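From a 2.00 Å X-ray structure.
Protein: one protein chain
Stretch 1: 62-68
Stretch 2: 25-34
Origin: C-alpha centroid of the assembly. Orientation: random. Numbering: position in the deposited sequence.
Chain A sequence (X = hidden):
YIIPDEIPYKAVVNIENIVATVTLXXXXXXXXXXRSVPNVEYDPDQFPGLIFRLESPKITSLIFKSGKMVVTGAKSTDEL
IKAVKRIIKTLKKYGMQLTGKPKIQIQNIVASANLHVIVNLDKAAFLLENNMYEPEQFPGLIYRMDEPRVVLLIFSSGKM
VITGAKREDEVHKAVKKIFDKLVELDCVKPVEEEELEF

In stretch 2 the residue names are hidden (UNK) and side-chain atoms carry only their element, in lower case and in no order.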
ATOM      1  N   LEU A  62       9.739  19.462  12.371  1.00 23.94           N
ATOM      2  CA  LEU A  62      11.149  19.085  12.182  1.00 23.86           C
ATOM      3  C   LEU A  62      11.728  20.225  11.357  1.00 23.99           C
ATOM      4  O   LEU A  62      11.247  20.486  10.244  1.00 22.00           O
ATOM      5  CB  LEU A  62      11.252  17.762  11.414  1.00 23.74           C
ATOM      6  CG  LEU A  62      10.417  16.631  12.029  1.00 25.28           C
ATOM      7  CD1 LEU A  62      10.469  15.416  11.149  1.00 26.07           C
ATOM      8  CD2 LEU A  62      10.967  16.280  13.431  1.00 27.08           C
ATOM      9  N   ILE A  63      12.755  20.886  11.906  1.00 23.40           N
ATOM     10  CA  ILE A  63      13.363  22.046  11.270  1.00 24.18           C
ATOM     11  C   ILE A  63      14.763  21.749  10.741  1.00 22.92           C
ATOM     12  O   ILE A  63      15.672  21.388  11.489  1.00 22.25           O
ATOM     13  CB  ILE A  63      13.378  23.239  12.280  1.00 25.73           C
ATOM     14  CG1 ILE A  63      11.942  23.536  12.718  1.00 28.43           C
ATOM     15  CG2 ILE A  63      13.947  24.508  11.638  1.00 24.43           C
ATOM     16  CD1 ILE A  63      11.830  24.509  13.901  1.00 30.18           C
ATOM     17  N   PHE A  64      14.928  21.900   9.438  1.00 22.37           N
ATOM     18  CA  PHE A  64      16.213  21.619   8.815  1.00 23.99           C
ATOM     19  C   PHE A  64      17.059  22.857   8.522  1.00 25.48           C
ATOM     20  O   PHE A  64      16.534  23.968   8.430  1.00 25.25           O
ATOM     21  CB  PHE A  64      15.995  20.790   7.549  1.00 22.23           C
ATOM     22  CG  PHE A  64      15.289  19.497   7.813  1.00 24.00           C
ATOM     23  CD1 PHE A  64      13.884  19.450   7.854  1.00 23.59           C
ATOM     24  CD2 PHE A  64      16.019  18.339   8.122  1.00 22.86           C
ATOM     25  CE1 PHE A  64      13.209  18.255   8.211  1.00 22.45           C
ATOM     26  CE2 PHE A  64      15.364  17.153   8.477  1.00 22.71           C
ATOM     27  CZ  PHE A  64      13.969  17.107   8.524  1.00 23.10           C
ATOM     28  N   LYS A  65      18.372  22.663   8.413  1.00 26.82           N
ATOM     29  CA  LYS A  65      19.303  23.770   8.146  1.00 28.91           C
ATOM     30  C   LYS A  65      18.912  24.562   6.904  1.00 28.88           C
ATOM     31  O   LYS A  65      19.164  25.750   6.823  1.00 31.07           O
ATOM     32  CB  LYS A  65      20.729  23.246   7.959  1.00 28.99           C
ATOM     33  CG  LYS A  65      21.283  22.566   9.192  1.00 33.49           C
ATOM     34  CD  LYS A  65      22.753  22.176   9.039  1.00 35.78           C
ATOM     35  CE  LYS A  65      22.951  21.128   7.960  1.00 36.98           C
ATOM     36  NZ  LYS A  65      24.360  20.621   7.953  1.00 38.13           N
ATOM     37  N   SER A  66      18.296  23.905   5.937  1.00 29.94           N
ATOM     38  CA  SER A  66      17.878  24.574   4.705  1.00 30.25           C
ATOM     39  C   SER A  66      16.716  25.525   4.911  1.00 31.45           C
ATOM     40  O   SER A  66      16.328  26.223   3.976  1.00 32.22           O
ATOM     41  CB  SER A  66      17.451  23.535   3.688  1.00 33.10           C
ATOM     42  OG  SER A  66      16.261  22.904   4.149  1.00 32.46           O
ATOM     43  N   GLY A  67      16.144  25.538   6.117  1.00 30.08           N
ATOM     44  CA  GLY A  67      15.008  26.392   6.396  1.00 28.63           C
ATOM     45  C   GLY A  67      13.693  25.686   6.099  1.00 29.69           C
ATOM     46  O   GLY A  67      12.597  26.231   6.315  1.00 28.13           O
ATOM     47  N   LYS A  68      13.800  24.479   5.563  1.00 28.58           N
ATOM     48  CA  LYS A  68      12.607  23.716   5.266  1.00 29.25           C
ATOM     49  C   LYS A  68      12.100  23.195   6.598  1.00 28.10           C
ATOM     50  O   LYS A  68      12.881  22.705   7.420  1.00 26.50           O
ATOM     51  CB  LYS A  68      12.914  22.516   4.371  1.00 30.63           C
ATOM     52  CG  LYS A  68      11.642  21.725   4.037  1.00 34.43           C
ATOM     53  CD  LYS A  68      11.907  20.244   3.769  1.00 37.73           C
ATOM     54  CE  LYS A  68      12.714  19.996   2.524  1.00 40.59           C
ATOM     55  NZ  LYS A  68      12.700  18.532   2.185  1.00 43.57           N
ATOM     56  N   UNK A  25      12.643  29.932   3.677  1.00 47.50           N
ATOM     57  CA  UNK A  25      13.556  30.592   2.733  1.00 49.35           C
ATOM     58  C   UNK A  25      14.740  31.305   3.406  1.00 49.40           C
ATOM     59  O   UNK A  25      14.825  32.539   3.404  1.00 48.83           O
ATOM     60  o   UNK A  25      14.195  31.331  -0.055  1.00 55.85           O
ATOM     61  o   UNK A  25      13.514  33.356   0.462  1.00 55.56           O
ATOM     62  c   UNK A  25      12.747  31.574   1.856  1.00 52.18           C
ATOM     63  c   UNK A  25      13.547  32.123   0.673  1.00 54.43           C
ATOM     64  N   UNK A  26      15.642  30.502   3.980  1.00 48.47           N
ATOM     65  CA  UNK A  26      16.853  30.974   4.662  1.00 46.95           C
ATOM     66  C   UNK A  26      17.556  29.794   5.331  1.00 45.62           C
ATOM     67  O   UNK A  26      16.910  28.840   5.781  1.00 45.86           O
ATOM     68  c   UNK A  26      15.603  31.392   6.775  1.00 47.18           C
ATOM     69  c   UNK A  26      16.509  31.979   5.746  1.00 46.29           C
ATOM     70  c   UNK A  26      15.344  32.326   7.906  1.00 46.59           C
ATOM     71  o   UNK A  26      16.268  32.742   8.587  1.00 46.96           O
ATOM     72  n   UNK A  26      14.075  32.669   8.124  1.00 47.12           N
ATOM     73  N   UNK A  27      18.876  29.869   5.406  1.00 43.30           N
ATOM     74  CA  UNK A  27      19.663  28.824   6.044  1.00 40.03           C
ATOM     75  C   UNK A  27      19.585  29.067   7.546  1.00 37.50           C
ATOM     76  O   UNK A  27      19.515  30.215   8.000  1.00 37.85           O
ATOM     77  o   UNK A  27      21.066  28.570   4.128  1.00 42.77           O
ATOM     78  c   UNK A  27      21.087  28.881   5.532  1.00 41.43           C
ATOM     79  c   UNK A  27      21.986  27.900   6.283  1.00 41.00           C
ATOM     80  N   UNK A  28      19.565  27.988   8.320  1.00 33.78           N
ATOM     81  CA  UNK A  28      19.423  28.110   9.761  1.00 30.01           C
ATOM     82  C   UNK A  28      20.512  27.370  10.505  1.00 27.79           C
ATOM     83  O   UNK A  28      20.932  26.286  10.100  1.00 27.99           O
ATOM     84  c   UNK A  28      15.585  27.214  10.168  1.00 30.78           C
ATOM     85  c   UNK A  28      16.715  28.205   9.816  1.00 31.00           C
ATOM     86  c   UNK A  28      16.487  29.531  10.546  1.00 30.27           C
ATOM     87  c   UNK A  28      18.056  27.554  10.209  1.00 29.90           C
ATOM     88  N   UNK A  29      20.963  27.971  11.598  1.00 25.85           N
ATOM     89  CA  UNK A  29      21.977  27.379  12.447  1.00 24.92           C
ATOM     90  C   UNK A  29      21.161  26.683  13.542  1.00 22.78           C
ATOM     91  O   UNK A  29      20.652  27.323  14.467  1.00 22.43           O
ATOM     92  c   UNK A  29      23.919  27.929  14.002  1.00 29.43           C
ATOM     93  o   UNK A  29      23.646  26.930  14.704  1.00 29.57           O
ATOM     94  c   UNK A  29      22.878  28.474  13.032  1.00 25.05           C
ATOM     95  o   UNK A  29      25.019  28.521  14.087  1.00 29.25           O
ATOM     96  N   UNK A  30      21.025  25.366  13.416  1.00 22.04           N
ATOM     97  CA  UNK A  30      20.246  24.575  14.379  1.00 22.11           C
ATOM     98  C   UNK A  30      20.867  24.504  15.765  1.00 21.85           C
ATOM     99  O   UNK A  30      20.154  24.410  16.773  1.00 21.50           O
ATOM    100  c   UNK A  30      19.021  21.827  11.915  1.00 22.95           C
ATOM    101  c   UNK A  30      19.241  23.242  12.455  1.00 21.41           C
ATOM    102  c   UNK A  30      17.880  23.958  12.601  1.00 20.41           C
ATOM    103  c   UNK A  30      19.982  23.162  13.794  1.00 19.98           C
ATOM    104  N   UNK A  31      22.200  24.553  15.844  1.00 22.30           N
ATOM    105  CA  UNK A  31      22.831  24.544  17.164  1.00 22.90           C
ATOM    106  C   UNK A  31      22.372  25.796  17.904  1.00 21.88           C
ATOM    107  O   UNK A  31      21.975  25.768  19.085  1.00 19.15           O
ATOM    108  c   UNK A  31      25.771  20.995  16.663  1.00 26.05           C
ATOM    109  c   UNK A  31      24.364  24.560  17.051  1.00 23.95           C
ATOM    110  c   UNK A  31      25.171  22.142  17.214  1.00 25.70           C
ATOM    111  c   UNK A  31      25.392  23.295  15.121  1.00 24.99           C
ATOM    112  c   UNK A  31      24.980  23.308  16.443  1.00 25.21           C
ATOM    113  o   UNK A  31      26.789  19.945  14.788  1.00 26.49           O
ATOM    114  c   UNK A  31      26.168  21.021  15.342  1.00 25.99           C
ATOM    115  c   UNK A  31      25.981  22.153  14.561  1.00 26.83           C
ATOM    116  N   UNK A  32      22.440  26.913  17.198  1.00 23.16           N
ATOM    117  CA  UNK A  32      22.036  28.199  17.776  1.00 24.80           C
ATOM    118  C   UNK A  32      20.558  28.175  18.140  1.00 24.95           C
ATOM    119  O   UNK A  32      20.172  28.631  19.217  1.00 26.37           O
ATOM    120  c   UNK A  32      22.328  29.357  16.770  1.00 24.07           C
ATOM    121  N   UNK A  33      19.734  27.601  17.266  1.00 25.36           N
ATOM    122  CA  UNK A  33      18.301  27.563  17.532  1.00 25.75           C
ATOM    123  C   UNK A  33      17.969  26.711  18.745  1.00 25.91           C
ATOM    124  O   UNK A  33      17.153  27.104  19.573  1.00 23.47           O
ATOM    125  c   UNK A  33      15.267  27.863  13.881  1.00 30.40           C
ATOM    126  c   UNK A  33      16.029  27.093  16.474  1.00 27.64           C
ATOM    127  c   UNK A  33      17.531  27.061  16.300  1.00 26.37           C
ATOM    128  s   UNK A  33      15.178  26.498  15.008  1.00 28.89           S
ATOM    129  N   UNK A  34      18.611  25.550  18.870  1.00 28.01           N
ATOM    130  CA  UNK A  34      18.367  24.668  20.017  1.00 28.36           C
ATOM    131  C   UNK A  34      18.677  25.397  21.319  1.00 31.23           C
ATOM    132  O   UNK A  34      17.934  25.284  22.301  1.00 32.18           O
ATOM    133  c   UNK A  34      19.244  23.426  19.916  1.00 28.73           C
ATOM    134  c   UNK A  34      18.971  22.355  20.949  1.00 29.58           C
ATOM    135  o   UNK A  34      20.746  23.139  22.347  1.00 34.82           O
ATOM    136  o   UNK A  34      18.934  22.350  23.324  1.00 34.40           O
ATOM    137  c   UNK A  34      19.593  22.642  22.299  1.00 32.73           C
TER

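Position 25 carries two side-chain carbons, the second bearing two oxygens, a short carboxylate. Its CA-to-CB bond points away from stretch 1 and the side chain makes no contact with it. The residue is Asp25.

Position 26 has three side-chain carbons, the last bonded to one oxygen and one nitrogen, so it ends in a carboxamide one methylene longer than that of asparagine: Gln26. Its CA-to-CB bond also points away, and its NE2 hydrogen-bonds to a residue elsewhere in the structure. The backbone makes the contact instead, with Gln26 O 3.2 Å from Gly67 CA in a CA-H...O contact. An ideal CB on Gly67 would lie 2.1 Å from Gln26 O, a clash, and phi/psi of 90/-4 would also jam it against the preceding carbonyl; both observations fit the glycine there.

At position 27, CB bears one oxygen and one carbon. Branching at CB with these elements identifies Thr27. Its CA-to-CB bond points away overall, although CB touches stretch 1, and Thr27 CA approaches Lys65 O at 3.2 Å as a second CA-H...O contact.

Position 28 has four carbons forked at the second. The fork places one methyl carbon 3.5 Å from Ile63 CG2, 3.8 Å from Phe64 O and 3.9 Å from Gly67 CA. A fork at the second side-chain carbon rather than at CB makes this Leu28, and the methyl is CD1. Its CA-to-CB bond runs sideways to stretch 1; separately, the side chain adopts chi1 of -66° (m) and chi2 of 167° (t).

Position 29 again shows two carbons and a terminal pair of oxygens, with no contact to stretch 1. It is Asp29, the N-cap of the following helix: the backbone N of position 32 donates to Asp29 OD1 at 2.8 Å with an angle of 169°.

Position 30 has four carbons forked at the second, and its CA-to-CB bond points toward stretch 1. One terminal carbon lies 3.4 Å from Ile63 O and 3.6 Å from Lys65 CG. This is Leu30, those distances belonging to CD1, while Leu30 CD2 is 4.1 Å from Ile63 CG2.

Position 31 has one carbon leading to a six-carbon ring with an oxygen, hence Tyr31; it makes no contact with stretch 1. Position 32 has a single side-chain carbon and is Ala32, out of reach.

Position 33 is an unbranched run of two carbons, sulfur and carbon; the sulfur lies 4.0 Å from Ile63 CD1. This is Met33, and the sulfur is SD. Position 34 has three carbons ending in two oxygens, out of reach: Glu34.

The contact combines one polar anchor with an apolar patch. Leu28 N donates to Lys65 O at 2.7 Å and 155°, the only hydrogen bond between the stretches, and Lys65 O lies within the type I turn from Phe64 to Gly67. Beside this bond, Ile63, a strand residue, packs against Leu28 in the loop and against Leu30 and Met33 in the helix. Together the stretches bury 410 Å².

Stretch 2 (25-34) DQTLDLYAME
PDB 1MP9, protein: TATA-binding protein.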